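Local coordinates for protein 33 kDa chaperonin (Thermotoga maritima, PDB 1VQ0) that probably acts as a redox-regulated, zinc-binding molecular chaperone that protects thermally unfolding and oxidatively damaged proteins from irreversible aggregation, at residues L44-T49 with V170-D175; A48-G53 with F114-A119. One frame throughout, in Å; residues are numbered along the deposited sequence.

Contact 1: residues L44-T49 with V170-D175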
loop_
_atom_site.group_PDB
_atom_site.type_symbol
_atom_site.label_atom_id
_atom_site.label_comp_id
_atom_site.label_asym_id
_atom_site.label_seq_id
_atom_site.Cartn_x
_atom_site.Cartn_y
_atom_site.Cartn_z
ATOM N N LEU A 44 21.520 -19.583 5.372
ATOM C CA LEU A 44 20.508 -19.864 4.352
ATOM C C LEU A 44 20.756 -21.188 3.652
ATOM O O LEU A 44 21.867 -21.541 3.349
ATOM C CB LEU A 44 20.467 -18.743 3.288
ATOM C CG LEU A 44 20.157 -17.310 3.757
ATOM C CD1 LEU A 44 20.146 -16.416 2.609
ATOM C CD2 LEU A 44 18.820 -17.197 4.516
ATOM N N SER A 45 19.681 -21.897 3.358
ATOM C CA SER A 45 19.708 -23.033 2.459
ATOM C C SER A 45 20.029 -22.534 1.062
ATOM O O SER A 45 19.995 -21.318 0.788
ATOM C CB SER A 45 18.325 -23.680 2.466
ATOM O OG SER A 45 17.346 -22.821 1.836
ATOM N N TYR A 46 20.306 -23.450 0.149
ATOM C CA TYR A 46 20.524 -23.068 -1.251
ATOM C C TYR A 46 19.310 -22.311 -1.825
ATOM O O TYR A 46 19.420 -21.257 -2.398
ATOM C CB TYR A 46 20.862 -24.284 -2.116
ATOM C CG TYR A 46 22.163 -24.960 -1.757
ATOM C CD1 TYR A 46 23.352 -24.250 -1.772
ATOM C CD2 TYR A 46 22.203 -26.311 -1.382
ATOM C CE1 TYR A 46 24.546 -24.834 -1.447
ATOM C CE2 TYR A 46 23.400 -26.931 -1.067
ATOM C CZ TYR A 46 24.575 -26.180 -1.089
ATOM O OH TYR A 46 25.805 -26.731 -0.765
ATOM N N LEU A 47 18.131 -22.854 -1.625
ATOM C CA LEU A 47 16.977 -22.221 -2.186
ATOM C C LEU A 47 16.725 -20.800 -1.596
ATOM O O LEU A 47 16.395 -19.888 -2.305
ATOM C CB LEU A 47 15.766 -23.146 -1.989
ATOM C CG LEU A 47 14.412 -22.570 -2.338
ATOM C CD1 LEU A 47 14.366 -22.168 -3.836
ATOM C CD2 LEU A 47 13.320 -23.562 -1.957
ATOM N N ALA A 48 16.865 -20.666 -0.273
ATOM C CA ALA A 48 16.638 -19.410 0.425
ATOM C C ALA A 48 17.714 -18.399 0.059
ATOM O O ALA A 48 17.440 -17.215 0.001
ATOM C CB ALA A 48 16.644 -19.630 1.911
ATOM N N THR A 49 18.896 -18.888 -0.255
ATOM C CA THR A 49 19.973 -18.034 -0.821
ATOM C C THR A 49 19.511 -17.394 -2.143
ATOM O O THR A 49 19.673 -16.203 -2.374
ATOM C CB THR A 49 21.253 -18.867 -1.043
ATOM O OG1 THR A 49 21.740 -19.397 0.200
ATOM C CG2 THR A 49 22.395 -17.982 -1.557
ATOM N N VAL A 170 21.065 -15.544 -9.388
ATOM C CA VAL A 170 21.957 -15.948 -8.314
ATOM C C VAL A 170 22.399 -17.407 -8.587
ATOM O O VAL A 170 21.566 -18.269 -8.686
ATOM C CB VAL A 170 21.255 -15.922 -6.964
ATOM C CG1 VAL A 170 22.100 -16.643 -5.943
ATOM C CG2 VAL A 170 20.968 -14.496 -6.524
ATOM N N LEU A 171 23.701 -17.626 -8.741
ATOM C CA LEU A 171 24.321 -18.964 -8.823
ATOM C C LEU A 171 25.125 -19.229 -7.542
ATOM O O LEU A 171 26.050 -18.514 -7.172
ATOM C CB LEU A 171 25.232 -19.064 -10.032
ATOM C CG LEU A 171 25.803 -20.416 -10.377
ATOM C CD1 LEU A 171 24.667 -21.332 -10.898
ATOM C CD2 LEU A 171 26.946 -20.327 -11.422
ATOM N N VAL A 172 24.713 -20.289 -6.878
ATOM C CA VAL A 172 25.243 -20.751 -5.614
ATOM C C VAL A 172 25.565 -22.294 -5.711
ATOM O O VAL A 172 24.781 -23.050 -6.295
ATOM C CB VAL A 172 24.159 -20.554 -4.557
ATOM C CG1 VAL A 172 22.951 -21.506 -4.851
ATOM C CG2 VAL A 172 24.749 -20.802 -3.167
ATOM N N ASP A 173 26.709 -22.735 -5.165
ATOM C CA ASP A 173 27.018 -24.187 -4.947
ATOM C C ASP A 173 27.623 -24.384 -3.568
ATOM O O ASP A 173 27.470 -23.507 -2.728
ATOM C CB ASP A 173 27.925 -24.757 -6.062
ATOM C CG ASP A 173 29.181 -23.942 -6.281
ATOM O OD1 ASP A 173 29.831 -23.573 -5.270
ATOM O OD2 ASP A 173 29.606 -23.648 -7.440
ATOM N N SER A 174 28.331 -25.506 -3.346
ATOM C CA SER A 174 28.767 -25.923 -2.014
ATOM C C SER A 174 29.922 -25.097 -1.477
ATOM O O SER A 174 30.189 -25.110 -0.286
ATOM C CB SER A 174 29.120 -27.436 -2.007
ATOM O OG SER A 174 30.172 -27.791 -2.919
ATOM N N ASP A 175 30.623 -24.394 -2.365
ATOM C CA ASP A 175 31.619 -23.383 -1.972
ATOM C C ASP A 175 30.983 -21.993 -1.799
ATOM O O ASP A 175 31.683 -21.028 -1.502
ATOM C CB ASP A 175 32.722 -23.273 -3.041
ATOM C CG ASP A 175 33.430 -24.602 -3.302
ATOM O OD1 ASP A 175 33.584 -25.397 -2.343
ATOM O OD2 ASP A 175 33.852 -24.927 -4.444
#
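Tyr46 reaches out from the first turn of helix 46-62 and lays one edge of its ring against Val172 on strand 164-173. CD1 meets Val172 CG2 at 4.0 Å, near the ring plane. Farther along the same edge, CE1 comes within 3.5 Å of Asp173 O, and OH packs 3.3 Å from Ser174 CA, where the strand gives way to a turn. Chi1 of -64° sets CG anti to the carbonyl carbon, beside the backbone N, and from there the ring extends to the strand. One turn on, Thr49 points its methyl CG2 at Val172 CG2, while Val170 CG1 comes no nearer than 4.3 Å, to Thr49 O. The helix start is N-capped: Ser45 OG accepts from Ala48 N at 3.1 Å, and also bonds Val104 O. Thr49 OG1 donates to Ser45 O at 2.7 Å. Thr49 N bonds that oxygen from the opposite face of its plane. An alanine in place of Thr49 would probably cost Ser45 O its hydroxyl donor and open a gap beside Val172 CG2. At the end of the strand, Asp173 OD1 accepts from Asp175 N in an Asx turn, and Asp173 OD2 forms a salt bridge with Lys178 on strand 176-187.

Contact 2: residues A48-G53 with F114-A119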
loop_
_atom_site.group_PDB
_atom_site.type_symbol
_atom_site.label_atom_id
_atom_site.label_comp_id
_atom_site.label_asym_id
_atom_site.label_seq_id
_atom_site.Cartn_x
_atom_site.Cartn_y
_atom_site.Cartn_z
ATOM N N ALA A 48 16.865 -20.666 -0.273
ATOM C CA ALA A 48 16.638 -19.410 0.425
ATOM C C ALA A 48 17.714 -18.399 0.059
ATOM O O ALA A 48 17.440 -17.215 0.001
ATOM C CB ALA A 48 16.644 -19.630 1.911
ATOM N N THR A 49 18.896 -18.888 -0.255
ATOM C CA THR A 49 19.973 -18.034 -0.821
ATOM C C THR A 49 19.511 -17.394 -2.143
ATOM O O THR A 49 19.673 -16.203 -2.374
ATOM C CB THR A 49 21.253 -18.867 -1.043
ATOM O OG1 THR A 49 21.740 -19.397 0.200
ATOM C CG2 THR A 49 22.395 -17.982 -1.557
ATOM N N VAL A 50 18.886 -18.188 -3.013
ATOM C CA VAL A 50 18.532 -17.680 -4.330
ATOM C C VAL A 50 17.340 -16.705 -4.197
ATOM O O VAL A 50 17.304 -15.663 -4.828
ATOM C CB VAL A 50 18.250 -18.868 -5.302
ATOM C CG1 VAL A 50 17.619 -18.384 -6.635
ATOM C CG2 VAL A 50 19.530 -19.622 -5.590
ATOM N N VAL A 51 16.368 -17.060 -3.355
ATOM C CA VAL A 51 15.168 -16.237 -3.187
ATOM C C VAL A 51 15.509 -14.871 -2.570
ATOM O O VAL A 51 15.174 -13.824 -3.117
ATOM C CB VAL A 51 14.109 -16.951 -2.290
ATOM C CG1 VAL A 51 12.859 -16.063 -2.124
ATOM C CG2 VAL A 51 13.673 -18.259 -2.902
ATOM N N LEU A 52 16.163 -14.899 -1.418
ATOM C CA LEU A 52 16.659 -13.683 -0.793
ATOM C C LEU A 52 17.661 -12.904 -1.664
ATOM O O LEU A 52 17.610 -11.700 -1.705
ATOM C CB LEU A 52 17.218 -13.962 0.583
ATOM C CG LEU A 52 17.637 -12.734 1.438
ATOM C CD1 LEU A 52 16.546 -11.661 1.500
ATOM C CD2 LEU A 52 18.049 -13.095 2.850
ATOM N N GLY A 53 18.572 -13.612 -2.328
ATOM C CA GLY A 53 19.562 -12.989 -3.182
ATOM C C GLY A 53 18.908 -12.177 -4.295
ATOM O O GLY A 53 19.283 -11.048 -4.568
ATOM N N PHE A 114 16.393 -23.626 -9.244
ATOM C CA PHE A 114 15.738 -23.400 -7.951
ATOM C C PHE A 114 14.322 -22.800 -8.127
ATOM O O PHE A 114 14.091 -21.871 -8.932
ATOM C CB PHE A 114 16.589 -22.585 -6.973
ATOM C CG PHE A 114 17.797 -23.369 -6.425
ATOM C CD1 PHE A 114 17.626 -24.383 -5.466
ATOM C CD2 PHE A 114 19.070 -23.156 -6.916
ATOM C CE1 PHE A 114 18.720 -25.161 -4.997
ATOM C CE2 PHE A 114 20.174 -23.910 -6.413
ATOM C CZ PHE A 114 19.997 -24.909 -5.471
ATOM N N ASP A 115 13.377 -23.378 -7.389
ATOM C CA ASP A 115 11.957 -23.070 -7.529
ATOM C C ASP A 115 11.565 -21.903 -6.669
ATOM O O ASP A 115 10.847 -22.027 -5.669
ATOM C CB ASP A 115 11.097 -24.288 -7.212
ATOM C CG ASP A 115 9.675 -24.104 -7.597
ATOM O OD1 ASP A 115 9.363 -23.118 -8.334
ATOM O OD2 ASP A 115 8.822 -24.908 -7.209
ATOM N N VAL A 116 12.055 -20.736 -7.084
ATOM C CA VAL A 116 11.735 -19.473 -6.408
ATOM C C VAL A 116 10.224 -19.238 -6.349
ATOM O O VAL A 116 9.668 -18.975 -5.271
ATOM C CB VAL A 116 12.505 -18.323 -7.078
ATOM C CG1 VAL A 116 12.096 -16.964 -6.525
ATOM C CG2 VAL A 116 14.004 -18.555 -6.905
ATOM N N ALA A 117 9.534 -19.410 -7.490
ATOM C CA ALA A 117 8.092 -19.196 -7.589
ATOM C C ALA A 117 7.354 -20.137 -6.615
ATOM O O ALA A 117 6.447 -19.738 -5.894
ATOM C CB ALA A 117 7.616 -19.386 -9.051
ATOM N N GLY A 118 7.759 -21.391 -6.593
ATOM C CA GLY A 118 7.183 -22.379 -5.678
ATOM C C GLY A 118 7.481 -22.002 -4.232
ATOM O O GLY A 118 6.651 -22.138 -3.349
ATOM N N ALA A 119 8.690 -21.511 -3.965
ATOM C CA ALA A 119 9.011 -21.157 -2.575
ATOM C C ALA A 119 8.073 -20.057 -2.081
ATOM O O ALA A 119 7.659 -20.047 -0.945
ATOM C CB ALA A 119 10.431 -20.703 -2.463
#
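Helix 46-62 meets the start of the short helix 116-120 with the backbones closest at Val51 and Val116, whose CA atoms lie 5.7 Å apart, while Phe114, ahead of the short helix, stays farther off opposite Val50. Val50 uses both of its methyls. CG1, anti to the backbone N (chi1 170°), packs on Val116 CG2 at 3.6 Å; CG2, on the side of the backbone N, meets Phe114 CD2 at 3.8 Å. The side chains of Val50 and Phe114 cross at about a right angle, and the methyl approaches the ring obliquely. Val51 lies beside this pair and works through CG2 alone, which lies 4.0 Å from Val116 CG2 and 4.1 Å from Ala119 CB. The side chains of Val51 and Val116 run antiparallel alongside one another. Val116 CG2 is thus wedged against methyls of two successive residues of the longer helix, and Ala119, one turn further along, extends the same apolar surface with its single methyl.

Asp115, the N-cap of the short helix, turns away from helix 46-62, and OD1 accepts a weak bond from Gly118 N at 2.9 Å. Asp115 is also the centre of an inverse gamma turn, closed by a weak bond from Val116 N to Phe114 O. Ala119 N donates to Asp115 O at 2.8 Å, closing the first helical turn.

Around this buried cluster, Val51 also touches Ile82, in the connection between strands 71-78 and 84-90, and Ala119 rests on Leu47. Val50 touches Val170 and Val172 of strand 164-173, and Phe114 touches Val172, so helix 46-62, the lead-in to helix 116-120 and the strand meet in one apolar cluster.

Both contacts are built on helix 46-62 and share Ala48 and Thr49, with centres about 9 Å apart. Contact 1 joins the N-terminal turn of the helix to the end of strand 164-173, outermost in its sheet within this chain. It is only partly buried, mixing an exposed tyrosine and a strand-end turn with buried threonine and valine methyls. Contact 2 lies deeper and is wholly apolar across the interface, setting the next turn against helix 116-120 and the loop before it. The two merge where Phe114 CZ packs 3.5 Å from Tyr46 CB and where Val170 CG2 approaches Gly53 C.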